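Endoglucanase (Clostridium thermocellum, PDB 2E4T) hydrolyses internal beta-1,4-glucosidic bonds of cellulose and xyloglucan, its family 44 glycoside hydrolase part being a TIM-like barrel with bound calcium and zinc. Local coordinates at residues G45-G50 with Y67-L72; T49-E54 with T108-G113; E160-L165 with K179-D184. All coordinates share one frame; numbering follows the deposited sequence. Where two conformers were deposited one is given.

Interaction 1: residues G45-G50 with Y67-L72; sequences GNRTTG and YSDTYL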
loop_
_atom_site.group_PDB
_atom_site.type_symbol
_atom_site.label_atom_id
_atom_site.label_comp_id
_atom_site.label_asym_id
_atom_site.label_seq_id
_atom_site.Cartn_x
_atom_site.Cartn_y
_atom_site.Cartn_z
ATOM N N GLY A 45 -1.984 -9.847 -4.031
ATOM C CA GLY A 45 -3.119 -9.854 -4.906
ATOM C C GLY A 45 -3.608 -11.271 -5.225
ATOM O O GLY A 45 -3.103 -12.267 -4.684
ATOM N N ASN A 46 -4.623 -11.342 -6.089
ATOM C CA ASN A 46 -5.399 -12.581 -6.221
ATOM C C ASN A 46 -4.525 -13.789 -6.577
ATOM O O ASN A 46 -4.790 -14.899 -6.060
ATOM C CB ASN A 46 -6.448 -12.414 -7.317
ATOM C CG ASN A 46 -7.540 -11.465 -6.919
ATOM O OD1 ASN A 46 -7.685 -11.123 -5.727
ATOM N ND2 ASN A 46 -8.392 -11.075 -7.893
ATOM N N ARG A 47 -3.519 -13.634 -7.442
ATOM C CA ARG A 47 -2.757 -14.788 -7.884
ATOM C C ARG A 47 -1.935 -15.381 -6.756
ATOM O O ARG A 47 -1.451 -16.546 -6.902
ATOM C CB ARG A 47 -1.818 -14.432 -9.022
ATOM C CG ARG A 47 -2.422 -14.584 -10.396
ATOM C CD ARG A 47 -2.414 -16.061 -10.797
ATOM N NE ARG A 47 -2.971 -16.219 -12.139
ATOM C CZ ARG A 47 -2.786 -17.344 -12.839
ATOM N NH1 ARG A 47 -2.157 -18.398 -12.312
ATOM N NH2 ARG A 47 -3.274 -17.425 -14.095
ATOM N N THR A 48 -1.693 -14.659 -5.668
ATOM C CA THR A 48 -0.820 -15.177 -4.641
ATOM C C THR A 48 -1.505 -16.147 -3.654
ATOM O O THR A 48 -0.809 -16.887 -2.978
ATOM C CB THR A 48 -0.092 -14.049 -3.885
ATOM O OG1 THR A 48 -1.009 -13.272 -3.131
ATOM C CG2 THR A 48 0.718 -13.195 -4.856
ATOM N N THR A 49 -2.846 -16.194 -3.650
ATOM C CA THR A 49 -3.526 -17.063 -2.687
ATOM C C THR A 49 -3.195 -18.546 -2.891
ATOM O O THR A 49 -2.972 -19.284 -1.942
ATOM C CB THR A 49 -5.042 -16.809 -2.780
ATOM O OG1 THR A 49 -5.309 -15.481 -2.342
ATOM C CG2 THR A 49 -5.826 -17.848 -1.952
ATOM N N GLY A 50 -3.192 -18.961 -4.179
ATOM C CA GLY A 50 -2.980 -20.367 -4.508
ATOM C C GLY A 50 -1.582 -20.678 -5.018
ATOM O O GLY A 50 -1.345 -21.746 -5.586
ATOM N N TYR A 67 -7.960 -21.381 -13.722
ATOM C CA TYR A 67 -6.803 -22.058 -14.308
ATOM C C TYR A 67 -5.639 -22.151 -13.325
ATOM O O TYR A 67 -5.223 -21.113 -12.769
ATOM C CB TYR A 67 -6.245 -21.317 -15.538
ATOM C CG TYR A 67 -6.821 -21.758 -16.857
ATOM C CD1 TYR A 67 -8.200 -21.989 -17.051
ATOM C CD2 TYR A 67 -6.011 -21.953 -17.939
ATOM C CE1 TYR A 67 -8.699 -22.326 -18.312
ATOM C CE2 TYR A 67 -6.506 -22.331 -19.201
ATOM C CZ TYR A 67 -7.858 -22.544 -19.368
ATOM O OH TYR A 67 -8.393 -22.875 -20.592
ATOM N N SER A 68 -5.066 -23.345 -13.200
ATOM C CA SER A 68 -3.750 -23.514 -12.589
ATOM C C SER A 68 -2.716 -23.564 -13.703
ATOM O O SER A 68 -2.863 -24.346 -14.660
ATOM C CB SER A 68 -3.658 -24.820 -11.821
ATOM O OG SER A 68 -4.277 -24.663 -10.524
ATOM N N ASP A 69 -1.667 -22.725 -13.602
ATOM C CA ASP A 69 -0.736 -22.599 -14.709
ATOM C C ASP A 69 0.550 -21.905 -14.225
ATOM O O ASP A 69 0.790 -21.747 -13.009
ATOM C CB ASP A 69 -1.422 -21.788 -15.818
ATOM C CG ASP A 69 -1.793 -20.368 -15.320
ATOM O OD1 ASP A 69 -1.124 -19.868 -14.439
ATOM O OD2 ASP A 69 -2.816 -19.777 -15.764
ATOM N N THR A 70 1.419 -21.601 -15.190
ATOM C CA THR A 70 2.718 -20.984 -14.947
ATOM C C THR A 70 2.668 -19.436 -15.045
ATOM O O THR A 70 3.731 -18.806 -15.164
ATOM C CB THR A 70 3.752 -21.500 -15.960
ATOM O OG1 THR A 70 3.213 -21.340 -17.296
ATOM C CG2 THR A 70 4.030 -22.978 -15.749
ATOM N N TYR A 71 1.488 -18.832 -14.896
ATOM C CA TYR A 71 1.383 -17.381 -15.071
ATOM C C TYR A 71 2.389 -16.600 -14.257
ATOM O O TYR A 71 2.971 -15.617 -14.755
ATOM C CB TYR A 71 -0.042 -16.916 -14.711
ATOM C CG TYR A 71 -0.183 -15.394 -14.711
ATOM C CD1 TYR A 71 -0.364 -14.704 -15.904
ATOM C CD2 TYR A 71 -0.074 -14.646 -13.549
ATOM C CE1 TYR A 71 -0.442 -13.298 -15.908
ATOM C CE2 TYR A 71 -0.189 -13.251 -13.530
ATOM C CZ TYR A 71 -0.405 -12.594 -14.697
ATOM O OH TYR A 71 -0.518 -11.218 -14.719
ATOM N N LEU A 72 2.593 -16.933 -12.965
ATOM C CA LEU A 72 3.465 -16.078 -12.157
ATOM C C LEU A 72 4.931 -16.207 -12.597
ATOM O O LEU A 72 5.699 -15.247 -12.434
ATOM C CB LEU A 72 3.312 -16.332 -10.664
ATOM C CG LEU A 72 2.017 -15.838 -10.067
ATOM C CD1 LEU A 72 1.914 -16.266 -8.617
ATOM C CD2 LEU A 72 1.901 -14.288 -10.185
#
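The guanidinium of Arg47 has Tyr71 CB over one face, 3.2 Å above its plane and displaced toward the rim, while the carboxylate of Asp69 meets it at the edge. Arginine and aspartate make an end-on, two-toothed salt bridge. Arg47 NH2 gives Asp69 OD2 a nearly straight bond of 2.9 Å (175°) on the syn lone pair, in the guanidinium plane. The second tooth, from Arg47 NH1 to Asp69 OD1 at 2.8 Å, is more bent; its oxygen lies 24° out of the guanidinium plane. Asp69 OD1 is gripped twice: the backbone N of Tyr71 reaches it at 2.8 Å from the face opposite Arg47 NH1, closing an Asx turn. Together with the two arginine bonds, this donor limits the carboxylate's rotation. The side chain of Asp69 bends over its own backbone (chi1 61°), which brings OD1 within reach of that N-H. The Tyr71 side chain crosses the arginine at a slant, its CD2 3.6 Å from Arg47 NE and 3.9 Å from Arg47 CG, with ring and guanidinium planes close to parallel. Nearer the backbone, Leu72 CD2 packs on Arg47 CB at 3.9 Å, giving the base of the arginine an apolar neighbour. Arg47 NH1 also bonds Ser58 OG. The contact thus joins the loop after barrel strand 40-43 to strand 67-69 of a small antiparallel sheet and the start of helix 71-75, at the protein surface; Leu72 also touches Phe43 of strand 40-43.

Interaction 2: residues T49-E54 with T108-G113; sequences TGYNWE and TLQAAG. With CA (calcium ion), chain C.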
loop_
_atom_site.group_PDB
_atom_site.type_symbol
_atom_site.label_atom_id
_atom_site.label_comp_id
_atom_site.label_asym_id
_atom_site.label_seq_id
_atom_site.Cartn_x
_atom_site.Cartn_y
_atom_site.Cartn_z
ATOM N N THR A 49 -2.846 -16.194 -3.650
ATOM C CA THR A 49 -3.526 -17.063 -2.687
ATOM C C THR A 49 -3.195 -18.546 -2.891
ATOM O O THR A 49 -2.972 -19.284 -1.942
ATOM C CB THR A 49 -5.042 -16.809 -2.780
ATOM O OG1 THR A 49 -5.309 -15.481 -2.342
ATOM C CG2 THR A 49 -5.826 -17.848 -1.952
ATOM N N GLY A 50 -3.192 -18.961 -4.179
ATOM C CA GLY A 50 -2.980 -20.367 -4.508
ATOM C C GLY A 50 -1.582 -20.678 -5.018
ATOM O O GLY A 50 -1.345 -21.746 -5.586
ATOM N N TYR A 51 -0.637 -19.734 -4.852
ATOM C CA TYR A 51 0.742 -19.944 -5.263
ATOM C C TYR A 51 1.411 -21.022 -4.408
ATOM O O TYR A 51 1.378 -20.959 -3.179
ATOM C CB TYR A 51 1.518 -18.614 -5.103
ATOM C CG TYR A 51 3.021 -18.775 -5.294
ATOM C CD1 TYR A 51 3.566 -19.038 -6.557
ATOM C CD2 TYR A 51 3.878 -18.719 -4.196
ATOM C CE1 TYR A 51 4.925 -19.203 -6.722
ATOM C CE2 TYR A 51 5.253 -18.904 -4.353
ATOM C CZ TYR A 51 5.769 -19.175 -5.608
ATOM O OH TYR A 51 7.131 -19.387 -5.721
ATOM N N ASN A 52 2.039 -21.998 -5.092
ATOM C CA ASN A 52 2.729 -23.099 -4.439
ATOM C C ASN A 52 4.228 -22.872 -4.566
ATOM O O ASN A 52 4.789 -23.004 -5.651
ATOM C CB ASN A 52 2.322 -24.402 -5.120
ATOM C CG ASN A 52 2.942 -25.622 -4.492
ATOM O OD1 ASN A 52 3.950 -25.535 -3.784
ATOM N ND2 ASN A 52 2.324 -26.783 -4.753
ATOM N N TRP A 53 4.913 -22.547 -3.448
ATOM C CA TRP A 53 6.325 -22.224 -3.542
ATOM C C TRP A 53 7.172 -23.432 -4.002
ATOM O O TRP A 53 8.302 -23.254 -4.470
ATOM C CB TRP A 53 6.856 -21.710 -2.186
ATOM C CG TRP A 53 7.090 -22.771 -1.158
ATOM C CD1 TRP A 53 6.169 -23.382 -0.363
ATOM C CD2 TRP A 53 8.377 -23.315 -0.783
ATOM N NE1 TRP A 53 6.787 -24.289 0.491
ATOM C CE2 TRP A 53 8.126 -24.252 0.246
ATOM C CE3 TRP A 53 9.693 -23.072 -1.189
ATOM C CZ2 TRP A 53 9.179 -24.931 0.893
ATOM C CZ3 TRP A 53 10.725 -23.744 -0.557
ATOM C CH2 TRP A 53 10.461 -24.653 0.472
ATOM N N GLU A 54 6.645 -24.650 -3.824
ATOM C CA GLU A 54 7.469 -25.815 -4.162
ATOM C C GLU A 54 7.685 -25.962 -5.652
ATOM O O GLU A 54 8.721 -26.465 -6.075
ATOM C CB GLU A 54 6.835 -27.097 -3.615
ATOM C CG GLU A 54 6.625 -27.080 -2.108
ATOM C CD GLU A 54 6.106 -28.420 -1.570
ATOM O OE1 GLU A 54 5.617 -29.269 -2.389
ATOM O OE2 GLU A 54 6.168 -28.644 -0.334
ATOM N N THR A 108 3.491 -12.273 0.106
ATOM C CA THR A 108 2.257 -12.932 0.576
ATOM C C THR A 108 2.490 -14.417 0.764
ATOM O O THR A 108 3.018 -15.124 -0.131
ATOM C CB THR A 108 1.144 -12.683 -0.410
ATOM O OG1 THR A 108 0.873 -11.251 -0.450
ATOM C CG2 THR A 108 -0.150 -13.383 0.008
ATOM N N LEU A 109 2.060 -14.894 1.932
ATOM C CA LEU A 109 1.991 -16.312 2.264
ATOM C C LEU A 109 0.524 -16.772 2.138
ATOM O O LEU A 109 -0.415 -15.987 2.127
ATOM C CB LEU A 109 2.525 -16.568 3.681
ATOM C CG LEU A 109 3.980 -16.114 3.886
ATOM C CD1 LEU A 109 4.357 -16.355 5.360
ATOM C CD2 LEU A 109 4.929 -16.844 2.944
ATOM N N GLN A 110 0.375 -18.117 2.055
ATOM C CA GLN A 110 -0.877 -18.717 1.629
ATOM C C GLN A 110 -1.651 -19.266 2.842
ATOM O O GLN A 110 -1.159 -20.134 3.572
ATOM C CB GLN A 110 -0.536 -19.857 0.647
ATOM C CG GLN A 110 0.021 -19.331 -0.675
ATOM C CD GLN A 110 1.358 -18.610 -0.573
ATOM O OE1 GLN A 110 2.328 -19.139 0.013
ATOM N NE2 GLN A 110 1.426 -17.400 -1.152
ATOM N N ALA A 111 -2.871 -18.740 3.027
ATOM C CA ALA A 111 -3.674 -19.079 4.168
ATOM C C ALA A 111 -5.076 -19.584 3.829
ATOM O O ALA A 111 -5.769 -20.103 4.701
ATOM C CB ALA A 111 -3.778 -17.929 5.185
ATOM N N ALA A 112 -5.538 -19.419 2.588
ATOM C CA ALA A 112 -6.902 -19.815 2.236
ATOM C C ALA A 112 -7.090 -21.339 2.408
ATOM O O ALA A 112 -8.221 -21.776 2.642
ATOM C CB ALA A 112 -7.255 -19.385 0.831
ATOM N N GLY A 113 -6.033 -22.104 2.272
ATOM C CA GLY A 113 -6.005 -23.484 2.741
ATOM C C GLY A 113 -5.315 -24.464 1.824
ATOM O O GLY A 113 -4.877 -25.526 2.289
HETATM CA CA CA C . 5.126 -30.853 -0.489
HETATM O O HOH W 1 -4.113 -20.773 0.111
HETATM O O HOH W 2 3.273 -21.535 -1.289
HETATM O O HOH W 3 6.297 -31.217 1.549
HETATM O O HOH W 4 3.511 -31.380 -2.170
#
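Water 2 is gripped by three groups: it donates to Tyr51 O at 2.7 Å and to Gln110 OE1 at 2.9 Å, and accepts from the backbone N of Trp53. It bridges two loops of the TIM-like barrel, one following strand 40-43 and the other following strand 104-109. Gln110 suits this junction because its long chain, bent at chi2 (65°), is apolar in the middle and polar at both branches of its end. Its CG lies 3.3 Å from Tyr51 O, and CG is equally close to Thr49 O. Its NE2 faces the edge of the Tyr51 ring, with amide and ring planes 75° apart, and donates to Thr108 O and to Thr48 O, so both ends of the buried amide are satisfied. Water 1 makes a second bridge, from Thr49 O to the backbone N of Gly113. At the far end of 49-54, Asn52 OD1 accepts from Glu54 N in an Asx turn, and Glu54 binds the calcium ion through both carboxylate oxygens, together with Asp150, Asp153, Tyr155 and two waters. Thr49 sends OG1 to Asp184, while its methyl CG2 presses tightly on Ala112 CB, at 3.5 Å.

Interaction 3: residues E160-L165 with K179-D184; sequences EFVNYL and KGYSID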
loop_
_atom_site.group_PDB
_atom_site.type_symbol
_atom_site.label_atom_id
_atom_site.label_comp_id
_atom_site.label_asym_id
_atom_site.label_seq_id
_atom_site.Cartn_x
_atom_site.Cartn_y
_atom_site.Cartn_z
ATOM N N GLU A 160 8.438 -23.752 6.147
ATOM C CA GLU A 160 9.510 -24.255 5.327
ATOM C C GLU A 160 9.827 -23.273 4.175
ATOM O O GLU A 160 10.994 -23.065 3.817
ATOM C CB GLU A 160 9.166 -25.647 4.808
ATOM C CG GLU A 160 10.358 -26.325 4.144
ATOM C CD GLU A 160 10.061 -27.790 3.835
ATOM O OE1 GLU A 160 9.018 -28.074 3.160
ATOM O OE2 GLU A 160 10.865 -28.662 4.272
ATOM N N PHE A 161 8.774 -22.654 3.610
ATOM C CA PHE A 161 8.940 -21.624 2.577
ATOM C C PHE A 161 9.748 -20.444 3.171
ATOM O O PHE A 161 10.744 -19.978 2.575
ATOM C CB PHE A 161 7.541 -21.220 2.134
ATOM C CG PHE A 161 7.381 -20.136 1.078
ATOM C CD1 PHE A 161 8.411 -19.671 0.268
ATOM C CD2 PHE A 161 6.088 -19.628 0.908
ATOM C CE1 PHE A 161 8.158 -18.681 -0.666
ATOM C CE2 PHE A 161 5.836 -18.644 -0.046
ATOM C CZ PHE A 161 6.867 -18.179 -0.830
ATOM N N VAL A 162 9.308 -19.925 4.320
ATOM C CA VAL A 162 10.042 -18.824 4.961
ATOM C C VAL A 162 11.484 -19.233 5.239
ATOM O O VAL A 162 12.432 -18.466 5.032
ATOM C CB VAL A 162 9.299 -18.317 6.205
ATOM C CG1 VAL A 162 10.130 -17.268 6.934
ATOM C CG2 VAL A 162 7.954 -17.739 5.795
ATOM N N ASN A 163 11.687 -20.469 5.729
ATOM C CA ASN A 163 13.057 -20.922 6.009
ATOM C C ASN A 163 13.918 -20.877 4.719
ATOM O O ASN A 163 15.105 -20.506 4.771
ATOM C CB ASN A 163 13.007 -22.354 6.571
ATOM C CG ASN A 163 14.398 -22.863 6.843
ATOM O OD1 ASN A 163 15.049 -22.419 7.816
ATOM N ND2 ASN A 163 14.910 -23.742 5.972
ATOM N N TYR A 164 13.349 -21.270 3.576
ATOM C CA TYR A 164 14.098 -21.229 2.324
ATOM C C TYR A 164 14.548 -19.793 2.013
ATOM O O TYR A 164 15.711 -19.544 1.603
ATOM C CB TYR A 164 13.222 -21.809 1.206
ATOM C CG TYR A 164 13.909 -21.874 -0.129
ATOM C CD1 TYR A 164 14.487 -23.076 -0.529
ATOM C CD2 TYR A 164 13.951 -20.788 -1.016
ATOM C CE1 TYR A 164 15.142 -23.199 -1.754
ATOM C CE2 TYR A 164 14.611 -20.931 -2.243
ATOM C CZ TYR A 164 15.225 -22.135 -2.597
ATOM O OH TYR A 164 15.861 -22.191 -3.832
ATOM N N LEU A 165 13.631 -18.856 2.199
ATOM C CA LEU A 165 13.921 -17.434 1.930
ATOM C C LEU A 165 14.990 -16.892 2.914
ATOM O O LEU A 165 15.919 -16.187 2.493
ATOM C CB LEU A 165 12.645 -16.619 2.008
ATOM C CG LEU A 165 11.622 -16.983 0.940
ATOM C CD1 LEU A 165 10.305 -16.227 1.219
ATOM C CD2 LEU A 165 12.083 -16.726 -0.468
ATOM N N LYS A 179 11.496 -8.328 4.559
ATOM C CA LYS A 179 11.092 -7.711 5.813
ATOM C C LYS A 179 9.707 -8.071 6.285
ATOM O O LYS A 179 9.455 -8.057 7.501
ATOM C CB LYS A 179 11.262 -6.181 5.761
ATOM C CG LYS A 179 12.674 -5.710 5.839
ATOM C CD LYS A 179 12.720 -4.134 5.767
ATOM C CE LYS A 179 14.054 -3.502 6.035
ATOM N NZ LYS A 179 15.013 -3.782 4.952
ATOM N N GLY A 180 8.789 -8.372 5.351
ATOM C CA GLY A 180 7.417 -8.588 5.740
ATOM C C GLY A 180 6.754 -9.713 4.986
ATOM O O GLY A 180 7.116 -10.011 3.844
ATOM N N TYR A 181 5.757 -10.318 5.668
ATOM C CA TYR A 181 4.922 -11.332 5.073
ATOM C C TYR A 181 3.484 -10.979 5.331
ATOM O O TYR A 181 3.102 -10.526 6.419
ATOM C CB TYR A 181 5.212 -12.723 5.680
ATOM C CG TYR A 181 6.622 -13.193 5.392
ATOM C CD1 TYR A 181 6.951 -13.743 4.162
ATOM C CD2 TYR A 181 7.638 -12.998 6.329
ATOM C CE1 TYR A 181 8.271 -14.141 3.870
ATOM C CE2 TYR A 181 8.942 -13.353 6.046
ATOM C CZ TYR A 181 9.275 -13.909 4.804
ATOM O OH TYR A 181 10.551 -14.291 4.475
ATOM N N SER A 182 2.632 -11.239 4.308
ATOM C CA SER A 182 1.195 -11.017 4.431
ATOM C C SER A 182 0.455 -12.330 4.648
ATOM O O SER A 182 0.813 -13.368 4.054
ATOM C CB SER A 182 0.688 -10.370 3.127
ATOM O OG SER A 182 -0.706 -10.142 3.087
ATOM N N ILE A 183 -0.601 -12.246 5.463
ATOM C CA ILE A 183 -1.511 -13.379 5.675
ATOM C C ILE A 183 -2.493 -13.414 4.451
ATOM O O ILE A 183 -3.618 -12.938 4.501
ATOM C CB ILE A 183 -2.243 -13.259 6.995
ATOM C CG1 ILE A 183 -1.259 -13.116 8.164
ATOM C CG2 ILE A 183 -3.064 -14.542 7.230
ATOM C CD1 ILE A 183 -1.811 -12.614 9.416
ATOM N N ASP A 184 -1.985 -13.953 3.345
ATOM C CA ASP A 184 -2.835 -14.108 2.149
ATOM C C ASP A 184 -3.330 -12.733 1.656
ATOM O O ASP A 184 -2.616 -11.716 1.802
ATOM C CB ASP A 184 -3.931 -15.163 2.415
ATOM C CG ASP A 184 -4.391 -15.932 1.202
ATOM O OD1 ASP A 184 -5.070 -15.310 0.344
ATOM O OD2 ASP A 184 -4.088 -17.155 1.114
#
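Val162 and Tyr181 point at each other, the valine from helix 158-169 to the strand and the tyrosine from strand 180-183 to the helix, in the helix-on-strand packing of the TIM-like barrel. Val162 lays both methyls over one face of the ring. CG2 sits 4.2 Å from the centroid of the Tyr181 ring and 16° off the normal, as a CH-pi contact, while CG1 lies nearer the hydroxyl end, 4.1 Å from Tyr181 CZ. One helical turn on, Leu165 passes antiparallel beside the tyrosine to reach the ring edge, its CD1 3.9 Å from Tyr181 CE1. Face and edge are thus taken by two branched side chains spaced three residues apart, which puts both on the same side of the helix. Short, beta-branched valine fits flat against the face; the longer leucine can reach round to the edge. Tyr181 CG stands anti to its carbonyl carbon (chi1 -64°), carrying the ring outward from the strand to the helix. Val218 of helix 204-221 and Leu109 of the adjacent strand 104-109 also touch Tyr181, while Leu165 rests on Val90 and Thr91 of helix 88-99. Even the phenol end packs against carbon, with Tyr181 OH 3.8 Å from Leu165 CD1.

How the interactions relate
Interactions 2 and 3 are buried, whereas interaction 1 lies at the surface, and the chemistry follows: a charged pair outside, waters and an amide between the barrel loops, and apolar packing between helix and strand. Interactions 1 and 2 share Thr49 and Gly50 and use successive parts of the loop after strand 40-43; Leu72 of the first packs on Tyr51 of the second. Interactions 2 and 3 reach neighbouring strands of the barrel, 104-109 and 180-183. Asp184 ties them together, OD1 accepting from Thr49 OG1 and OD2 from the backbone N of Ala111, and the rings of Trp53 and Phe161 stack between the calcium-binding loop and helix 158-169.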